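Side-chain contacts in NAD-dependent aldehyde dehydrogenase (Burkholderia multivorans, PDB 5UJU), which probably oxidises aldehydes to the corresponding carboxylic acids, using NAD+ as the electron acceptor: residues 383-388 / 419-424; 407-412 / 458-463; 450-455 / 462-467. All blocks are in the same frame, centred on the assembly; numbering follows the deposited sequence.

Contact 1: 383-388 / 419-424; sequences AVQKLT and VLLDSQ
L421 carries its CG anti to the backbone N (chi1 167°) and then turns at chi2 (63°), which spreads its two methyls against consecutive residues of the helix: CD2 goes to V384 and CD1 to Q385. V384 answers with the branch that is itself anti to its N, and its CG1 comes within 3.4 Å of L421 CD2, tighter than ordinary methyl contact. The same L421 CD2 lies 3.6 Å from Q385 N, so it is pressed on the helix backbone as well as on a side chain. Q385 runs across L421 at about a right angle, and its CG stands 3.7 Å from L421 CD1. Only the aliphatic base of Q385 is used here, because a bend at chi2 leads the amide away from the strand. A glutamine suits such a border, with methylenes for the leucine and a polar end for the exposed side. V384, branched at CB and buried, sets CG1 directly against the leucine and also touches A340 of helix 332-344 and P439. One turn on, T388 OG1 donates to V384 O over 2.8 Å, approaching from above the carbonyl plane, and so serves a carbonyl at the helix's last turn. Beyond L421, D422 OD1 forms a salt bridge with R414 NE. The leucine projects from strand 418-421, an outermost strand of the seven-stranded mixed sheet within this chain, where L420 and L421 both face V441 in a classic beta bulge.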
loop_
_atom_site.group_PDB
_atom_site.type_symbol
_atom_site.label_atom_id
_atom_site.label_comp_id
_atom_site.label_asym_id
_atom_site.label_seq_id
_atom_site.Cartn_x
_atom_site.Cartn_y
_atom_site.Cartn_z
ATOM N N ALA A 383 -28.621 -33.793 4.591
ATOM C CA ALA A 383 -28.261 -33.052 5.793
ATOM C C ALA A 383 -28.773 -31.617 5.718
ATOM O O ALA A 383 -29.184 -31.048 6.735
ATOM C CB ALA A 383 -26.746 -33.083 6.005
ATOM N N VAL A 384 -28.770 -31.021 4.519
ATOM C CA VAL A 384 -29.298 -29.668 4.369
ATOM C C VAL A 384 -30.797 -29.652 4.631
ATOM O O VAL A 384 -31.307 -28.789 5.354
ATOM C CB VAL A 384 -28.971 -29.090 2.981
ATOM C CG1 VAL A 384 -29.712 -27.759 2.792
ATOM C CG2 VAL A 384 -27.474 -28.864 2.828
ATOM N N GLN A 385 -31.518 -30.617 4.051
ATOM C CA GLN A 385 -32.960 -30.687 4.239
ATOM C C GLN A 385 -33.312 -30.831 5.713
ATOM O O GLN A 385 -34.235 -30.168 6.202
ATOM C CB GLN A 385 -33.545 -31.860 3.426
ATOM C CG GLN A 385 -35.034 -31.725 3.124
ATOM C CD GLN A 385 -35.906 -31.988 4.332
ATOM O OE1 GLN A 385 -35.573 -32.815 5.172
ATOM N NE2 GLN A 385 -37.010 -31.245 4.448
ATOM N N LYS A 386 -32.587 -31.692 6.443
ATOM C CA LYS A 386 -32.891 -31.883 7.860
ATOM C C LYS A 386 -32.679 -30.594 8.651
ATOM O O LYS A 386 -33.453 -30.285 9.567
ATOM C CB LYS A 386 -32.032 -33.007 8.445
ATOM N N LEU A 387 -31.644 -29.820 8.299
ATOM C CA LEU A 387 -31.295 -28.626 9.057
ATOM C C LEU A 387 -32.163 -27.419 8.729
ATOM O O LEU A 387 -32.249 -26.498 9.557
ATOM C CB LEU A 387 -29.825 -28.266 8.822
ATOM C CG LEU A 387 -28.776 -29.113 9.547
ATOM C CD1 LEU A 387 -27.385 -28.721 9.090
ATOM C CD2 LEU A 387 -28.889 -28.922 11.057
ATOM N N THR A 388 -32.788 -27.377 7.545
ATOM C CA THR A 388 -33.431 -26.156 7.078
ATOM C C THR A 388 -34.927 -26.287 6.798
ATOM O O THR A 388 -35.600 -25.259 6.699
ATOM C CB THR A 388 -32.748 -25.635 5.799
ATOM O OG1 THR A 388 -32.938 -26.572 4.730
ATOM C CG2 THR A 388 -31.266 -25.423 6.026
ATOM N N VAL A 419 -31.993 -30.715 -9.902
ATOM C CA VAL A 419 -32.213 -30.266 -8.535
ATOM C C VAL A 419 -32.052 -31.459 -7.604
ATOM O O VAL A 419 -32.754 -32.465 -7.741
ATOM C CB VAL A 419 -33.591 -29.616 -8.378
ATOM C CG1 VAL A 419 -33.775 -29.158 -6.936
ATOM C CG2 VAL A 419 -33.725 -28.442 -9.338
ATOM N N LEU A 420 -31.129 -31.343 -6.649
ATOM C CA LEU A 420 -30.979 -32.350 -5.608
ATOM C C LEU A 420 -31.856 -32.040 -4.401
ATOM O O LEU A 420 -32.373 -32.955 -3.752
ATOM C CB LEU A 420 -29.508 -32.462 -5.200
ATOM C CG LEU A 420 -28.603 -33.033 -6.297
ATOM C CD1 LEU A 420 -27.147 -32.832 -5.957
ATOM C CD2 LEU A 420 -28.908 -34.496 -6.516
ATOM N N LEU A 421 -32.007 -30.761 -4.069
ATOM C CA LEU A 421 -32.870 -30.349 -2.971
ATOM C C LEU A 421 -33.486 -29.031 -3.383
ATOM O O LEU A 421 -32.756 -28.077 -3.664
ATOM C CB LEU A 421 -32.093 -30.200 -1.658
ATOM C CG LEU A 421 -32.832 -29.485 -0.522
ATOM C CD1 LEU A 421 -34.067 -30.280 -0.133
ATOM C CD2 LEU A 421 -31.916 -29.334 0.668
ATOM N N ASP A 422 -34.811 -28.988 -3.461
ATOM C CA ASP A 422 -35.472 -27.775 -3.901
ATOM C C ASP A 422 -35.573 -26.802 -2.740
ATOM O O ASP A 422 -35.687 -27.201 -1.580
ATOM C CB ASP A 422 -36.857 -28.067 -4.483
ATOM C CG ASP A 422 -37.400 -26.896 -5.298
ATOM O OD1 ASP A 422 -36.615 -25.969 -5.589
ATOM O OD2 ASP A 422 -38.590 -26.906 -5.678
ATOM N N SER A 423 -35.516 -25.517 -3.076
ATOM C CA SER A 423 -35.718 -24.431 -2.130
ATOM C C SER A 423 -37.205 -24.250 -1.853
ATOM O O SER A 423 -38.008 -24.175 -2.787
ATOM C CB SER A 423 -35.124 -23.145 -2.700
ATOM O OG SER A 423 -35.484 -22.033 -1.912
ATOM N N GLN A 424 -37.567 -24.132 -0.575
ATOM C CA GLN A 424 -38.954 -23.954 -0.162
ATOM C C GLN A 424 -39.131 -22.619 0.551
ATOM O O GLN A 424 -38.174 -22.039 1.059
ATOM C CB GLN A 424 -39.407 -25.077 0.786
ATOM C CG GLN A 424 -39.068 -26.489 0.330
ATOM C CD GLN A 424 -39.759 -26.869 -0.953
ATOM O OE1 GLN A 424 -40.612 -26.136 -1.459
ATOM N NE2 GLN A 424 -39.399 -28.033 -1.494
#

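Contact 2: 407-412 / 458-463. With NA (sodium ion), chain C.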
loop_
_atom_site.group_PDB
_atom_site.type_symbol
_atom_site.label_atom_id
_atom_site.label_comp_id
_atom_site.label_asym_id
_atom_site.label_seq_id
_atom_site.Cartn_x
_atom_site.Cartn_y
_atom_site.Cartn_z
ATOM N N THR A 407 -34.497 -14.004 -4.184
ATOM C CA THR A 407 -35.589 -14.905 -4.534
ATOM C C THR A 407 -35.645 -15.153 -6.038
ATOM O O THR A 407 -35.893 -16.281 -6.482
ATOM C CB THR A 407 -36.911 -14.327 -4.032
ATOM O OG1 THR A 407 -36.892 -14.291 -2.599
ATOM C CG2 THR A 407 -38.071 -15.189 -4.490
ATOM N N ALA A 408 -35.438 -14.104 -6.842
ATOM C CA ALA A 408 -35.454 -14.277 -8.293
ATOM C C ALA A 408 -34.307 -15.163 -8.763
ATOM O O ALA A 408 -34.480 -15.992 -9.667
ATOM C CB ALA A 408 -35.386 -12.917 -8.989
ATOM N N ARG A 409 -33.130 -15.014 -8.150
ATOM C CA ARG A 409 -31.975 -15.789 -8.574
ATOM C C ARG A 409 -32.112 -17.260 -8.194
ATOM O O ARG A 409 -31.612 -18.128 -8.917
ATOM C CB ARG A 409 -30.704 -15.188 -7.980
ATOM C CG ARG A 409 -29.419 -15.851 -8.458
ATOM C CD ARG A 409 -28.181 -15.155 -7.892
ATOM N NE ARG A 409 -28.127 -13.732 -8.227
ATOM C CZ ARG A 409 -28.449 -12.745 -7.392
ATOM N NH1 ARG A 409 -28.844 -13.014 -6.147
ATOM N NH2 ARG A 409 -28.368 -11.485 -7.803
ATOM N N ILE A 410 -32.760 -17.554 -7.063
ATOM C CA ILE A 410 -33.064 -18.938 -6.705
ATOM C C ILE A 410 -33.872 -19.590 -7.816
ATOM O O ILE A 410 -33.600 -20.725 -8.223
ATOM C CB ILE A 410 -33.807 -19.004 -5.356
ATOM C CG1 ILE A 410 -32.894 -18.577 -4.207
ATOM C CG2 ILE A 410 -34.321 -20.410 -5.076
ATOM C CD1 ILE A 410 -33.624 -18.371 -2.880
ATOM N N ASP A 411 -34.893 -18.891 -8.315
ATOM C CA ASP A 411 -35.709 -19.481 -9.368
ATOM C C ASP A 411 -34.935 -19.595 -10.676
ATOM O O ASP A 411 -35.116 -20.565 -11.421
ATOM C CB ASP A 411 -36.997 -18.692 -9.578
ATOM C CG ASP A 411 -37.983 -19.436 -10.478
ATOM O OD1 ASP A 411 -38.459 -20.520 -10.070
ATOM O OD2 ASP A 411 -38.267 -18.952 -11.597
ATOM N N ALA A 412 -34.061 -18.627 -10.973
ATOM C CA ALA A 412 -33.204 -18.773 -12.147
ATOM C C ALA A 412 -32.307 -20.002 -12.019
ATOM O O ALA A 412 -32.129 -20.756 -12.984
ATOM C CB ALA A 412 -32.365 -17.514 -12.355
ATOM N N GLY A 458 -26.954 -15.883 -2.646
ATOM C CA GLY A 458 -28.083 -16.495 -1.998
ATOM C C GLY A 458 -27.803 -17.950 -1.703
ATOM O O GLY A 458 -26.683 -18.438 -1.878
ATOM N N PRO A 459 -28.816 -18.668 -1.235
ATOM C CA PRO A 459 -28.619 -20.061 -0.776
ATOM C C PRO A 459 -28.643 -21.048 -1.935
ATOM O O PRO A 459 -29.545 -21.870 -2.070
ATOM C CB PRO A 459 -29.797 -20.256 0.184
ATOM C CG PRO A 459 -30.888 -19.415 -0.428
ATOM C CD PRO A 459 -30.201 -18.207 -1.035
ATOM N N ILE A 460 -27.625 -20.971 -2.787
ATOM C CA ILE A 460 -27.560 -21.738 -4.031
ATOM C C ILE A 460 -26.223 -22.462 -4.077
ATOM O O ILE A 460 -25.181 -21.848 -3.827
ATOM C CB ILE A 460 -27.707 -20.811 -5.251
ATOM C CG1 ILE A 460 -29.047 -20.063 -5.186
ATOM C CG2 ILE A 460 -27.473 -21.581 -6.568
ATOM C CD1 ILE A 460 -29.103 -18.784 -6.043
ATOM N N SER A 461 -26.240 -23.758 -4.395
ATOM C CA SER A 461 -24.972 -24.469 -4.491
ATOM C C SER A 461 -25.038 -25.585 -5.530
ATOM O O SER A 461 -26.117 -26.036 -5.936
ATOM C CB SER A 461 -24.538 -25.037 -3.139
ATOM O OG SER A 461 -25.512 -25.923 -2.615
ATOM N N PHE A 462 -23.846 -26.020 -5.951
ATOM C CA PHE A 462 -23.673 -27.022 -6.997
ATOM C C PHE A 462 -22.749 -28.120 -6.485
ATOM O O PHE A 462 -21.620 -27.838 -6.063
ATOM C CB PHE A 462 -23.090 -26.392 -8.269
ATOM C CG PHE A 462 -23.746 -25.097 -8.650
ATOM C CD1 PHE A 462 -24.993 -25.082 -9.247
ATOM C CD2 PHE A 462 -23.118 -23.890 -8.389
ATOM C CE1 PHE A 462 -25.604 -23.879 -9.582
ATOM C CE2 PHE A 462 -23.727 -22.685 -8.723
ATOM C CZ PHE A 462 -24.967 -22.680 -9.312
ATOM N N VAL A 463 -23.238 -29.356 -6.501
ATOM C CA VAL A 463 -22.399 -30.543 -6.362
ATOM C C VAL A 463 -21.994 -30.947 -7.778
ATOM O O VAL A 463 -22.853 -31.245 -8.614
ATOM C CB VAL A 463 -23.146 -31.674 -5.636
ATOM C CG1 VAL A 463 -22.227 -32.881 -5.421
ATOM C CG2 VAL A 463 -23.699 -31.158 -4.301
HETATM NA NA NA C . -23.979 -18.592 -1.430
HETATM O O HOH W 1 -24.291 -16.070 -1.902
HETATM O O HOH W 2 -23.899 -19.188 -3.858
HETATM O O HOH W 3 -24.135 -21.307 -1.100
HETATM O O HOH W 4 -21.378 -18.667 -1.454
#
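On helix 404-414, the side chains of the neighbours R409 and I410 meet I460 and P459 carbon to carbon. I460 CD1 lies 3.8 Å from R409 CG and is also near the helix backbone, with I410 N at 4.0 Å. I460 CG1, anti to the carbonyl carbon (chi1 -59°), and an extended chi2 carry CD1 to the helix. I410 CD1 crosses to the proline ring, 3.8 Å from P459 CG. R409 is apolar only at its base: its chain bends at chi3 and NH1 hydrogen-bonds to F457 O, tying the helix to the loop that leads into strand 460-466. P459 is the centre of an inverse gamma turn closed by I460 N to G458 O (2.9 Å). G458 has backbone angles that call for glycine, and its O binds the sodium ion at 2.7 Å. Four waters and G348 O complete the shell; one of the waters, water 3, donates to I460 O. The apolar contact and the sodium site thus adjoin through the backbone of G458 and I460. The ion's six ligands are backbone carbonyls and waters, with no carboxylate, a neutral set that suits a singly charged ion and is consistent with rather weak binding.

Contact 3: 450-455 / 462-467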
loop_
_atom_site.group_PDB
_atom_site.type_symbol
_atom_site.label_atom_id
_atom_site.label_comp_id
_atom_site.label_asym_id
_atom_site.label_seq_id
_atom_site.Cartn_x
_atom_site.Cartn_y
_atom_site.Cartn_z
ATOM N N GLU A 450 -19.523 -22.815 -17.422
ATOM C CA GLU A 450 -20.087 -21.489 -17.656
ATOM C C GLU A 450 -21.092 -21.117 -16.582
ATOM O O GLU A 450 -21.308 -19.926 -16.315
ATOM C CB GLU A 450 -20.732 -21.415 -19.044
ATOM N N LYS A 451 -21.713 -22.115 -15.959
ATOM C CA LYS A 451 -22.703 -21.863 -14.927
ATOM C C LYS A 451 -22.090 -21.697 -13.549
ATOM O O LYS A 451 -22.490 -20.793 -12.810
ATOM C CB LYS A 451 -23.739 -22.997 -14.893
ATOM C CG LYS A 451 -24.404 -23.318 -16.244
ATOM C CD LYS A 451 -25.374 -22.196 -16.620
ATOM C CE LYS A 451 -26.012 -22.372 -17.992
ATOM N NZ LYS A 451 -26.604 -21.085 -18.478
ATOM N N PHE A 452 -21.105 -22.506 -13.176
ATOM C CA PHE A 452 -20.662 -22.466 -11.791
ATOM C C PHE A 452 -19.448 -21.574 -11.562
ATOM O O PHE A 452 -18.985 -21.481 -10.420
ATOM C CB PHE A 452 -20.414 -23.889 -11.233
ATOM C CG PHE A 452 -19.365 -24.712 -11.972
ATOM C CD1 PHE A 452 -19.745 -25.846 -12.694
ATOM C CD2 PHE A 452 -18.013 -24.419 -11.867
ATOM C CE1 PHE A 452 -18.802 -26.641 -13.347
ATOM C CE2 PHE A 452 -17.061 -25.205 -12.524
ATOM C CZ PHE A 452 -17.460 -26.318 -13.259
ATOM N N THR A 453 -18.930 -20.907 -12.598
ATOM C CA THR A 453 -17.972 -19.824 -12.388
ATOM C C THR A 453 -18.659 -18.474 -12.267
ATOM O O THR A 453 -17.978 -17.457 -12.115
ATOM C CB THR A 453 -16.938 -19.737 -13.519
ATOM O OG1 THR A 453 -17.603 -19.527 -14.769
ATOM C CG2 THR A 453 -16.086 -21.013 -13.597
ATOM N N GLN A 454 -19.985 -18.442 -12.299
ATOM C CA GLN A 454 -20.708 -17.218 -12.000
ATOM C C GLN A 454 -21.000 -17.185 -10.511
ATOM O O GLN A 454 -21.025 -18.215 -9.833
ATOM C CB GLN A 454 -22.032 -17.122 -12.760
ATOM C CG GLN A 454 -21.984 -17.398 -14.237
ATOM C CD GLN A 454 -23.380 -17.523 -14.796
ATOM O OE1 GLN A 454 -24.293 -16.813 -14.370
ATOM N NE2 GLN A 454 -23.567 -18.444 -15.728
ATOM N N GLU A 455 -21.199 -15.989 -9.996
ATOM C CA GLU A 455 -21.594 -15.863 -8.608
ATOM C C GLU A 455 -23.117 -15.908 -8.536
ATOM O O GLU A 455 -23.811 -15.273 -9.336
ATOM C CB GLU A 455 -21.007 -14.584 -8.008
ATOM C CG GLU A 455 -21.128 -14.470 -6.499
ATOM C CD GLU A 455 -21.867 -13.220 -6.058
ATOM O OE1 GLU A 455 -21.991 -12.278 -6.870
ATOM O OE2 GLU A 455 -22.313 -13.180 -4.892
ATOM N N PHE A 462 -23.846 -26.020 -5.951
ATOM C CA PHE A 462 -23.673 -27.022 -6.997
ATOM C C PHE A 462 -22.749 -28.120 -6.485
ATOM O O PHE A 462 -21.620 -27.838 -6.063
ATOM C CB PHE A 462 -23.090 -26.392 -8.269
ATOM C CG PHE A 462 -23.746 -25.097 -8.650
ATOM C CD1 PHE A 462 -24.993 -25.082 -9.247
ATOM C CD2 PHE A 462 -23.118 -23.890 -8.389
ATOM C CE1 PHE A 462 -25.604 -23.879 -9.582
ATOM C CE2 PHE A 462 -23.727 -22.685 -8.723
ATOM C CZ PHE A 462 -24.967 -22.680 -9.312
ATOM N N VAL A 463 -23.238 -29.356 -6.501
ATOM C CA VAL A 463 -22.399 -30.543 -6.362
ATOM C C VAL A 463 -21.994 -30.947 -7.778
ATOM O O VAL A 463 -22.853 -31.245 -8.614
ATOM C CB VAL A 463 -23.146 -31.674 -5.636
ATOM C CG1 VAL A 463 -22.227 -32.881 -5.421
ATOM C CG2 VAL A 463 -23.699 -31.158 -4.301
ATOM N N ILE A 464 -20.693 -30.897 -8.061
ATOM C CA ILE A 464 -20.164 -30.893 -9.424
ATOM C C ILE A 464 -19.294 -32.125 -9.601
ATOM O O ILE A 464 -18.315 -32.310 -8.864
ATOM C CB ILE A 464 -19.358 -29.613 -9.713
ATOM C CG1 ILE A 464 -20.245 -28.380 -9.538
ATOM C CG2 ILE A 464 -18.717 -29.665 -11.113
ATOM C CD1 ILE A 464 -19.453 -27.089 -9.336
ATOM N N ALA A 465 -19.643 -32.960 -10.579
ATOM C CA ALA A 465 -18.892 -34.182 -10.842
ATOM C C ALA A 465 -17.668 -33.863 -11.697
ATOM O O ALA A 465 -17.796 -33.342 -12.810
ATOM C CB ALA A 465 -19.780 -35.217 -11.538
ATOM N N THR A 466 -16.489 -34.207 -11.187
ATOM C CA THR A 466 -15.218 -34.022 -11.872
ATOM C C THR A 466 -14.645 -35.381 -12.282
ATOM O O THR A 466 -15.098 -36.433 -11.826
ATOM C CB THR A 466 -14.223 -33.286 -10.971
ATOM O OG1 THR A 466 -13.878 -34.132 -9.866
ATOM C CG2 THR A 466 -14.833 -31.958 -10.426
ATOM N N ASP A 467 -13.635 -35.349 -13.160
ATOM C CA ASP A 467 -12.972 -36.584 -13.576
ATOM C C ASP A 467 -12.160 -37.200 -12.448
ATOM O O ASP A 467 -12.004 -38.423 -12.398
ATOM C CB ASP A 467 -12.072 -36.327 -14.779
ATOM C CG ASP A 467 -12.853 -35.938 -16.004
ATOM O OD1 ASP A 467 -14.063 -36.233 -16.039
ATOM O OD2 ASP A 467 -12.268 -35.329 -16.924
#
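F452, whose ring meets I464 of the strand, stands on a helix end whose turn is clasped by Q454: its NE2 donates to E450 O over 2.8 Å, nearly straight at 170°. The acceptor lies in the plane of the Q454 amide, so the bond fixes the rotation of that group. Two backbone carbonyls of the same turn are taken up from outside, K451 O by W456 NE1 and F452 O by N356 ND2. F452 has its CG between the backbone N and the carbonyl carbon (chi1 60°), which sends the ring along the strand. I464 CD1 sits over one face in a CH-pi contact, 3.8 Å from the centroid of the F452 ring and 23° off its normal, displaced toward the rim on the CG and CD1 side; a flat, wholly apolar phenylalanine suits this buried place by offering the methyl a broad face. A second branch, I464 CG2, comes 3.8 Å from F452 CE1, so the isoleucine lies along the CD1-CE1 side of the ring with two of its methyls. The parts joined are helix 449-452 and strand 460-466 of a beta-alpha-beta unit that starts with strand 440-445, to which strand 460-466 runs parallel. F462, two residues before I464 and pointing to the same side, brings CD2 to 3.9 Å from F452 CB. Its own ring makes an edge-to-face pair with W456, while the F452 side chain also touches L444 and, on helix 469-483, I479.

All three contacts reach the same seven-stranded sheet. Contact 1 is the least buried and lies at the margin, where strand 418-421 meets a helix and one of the touching residues is exposed. Contacts 2 and 3 are buried and share strand 460-466: P459 and I460, where the loop enters the strand, receive helix 404-414, and F462 and I464 farther along receive helix 449-452. The chemistry shifts accordingly, from aliphatic methyls in contact 1, to aliphatic packing beside a sodium site in contact 2, to aromatic and CH-pi packing in contact 3. Contacts 1 and 2 touch directly through S423 CB and I410 CG2, 3.7 Å apart, helix 404-414 and strand 418-421 following each other in the chain.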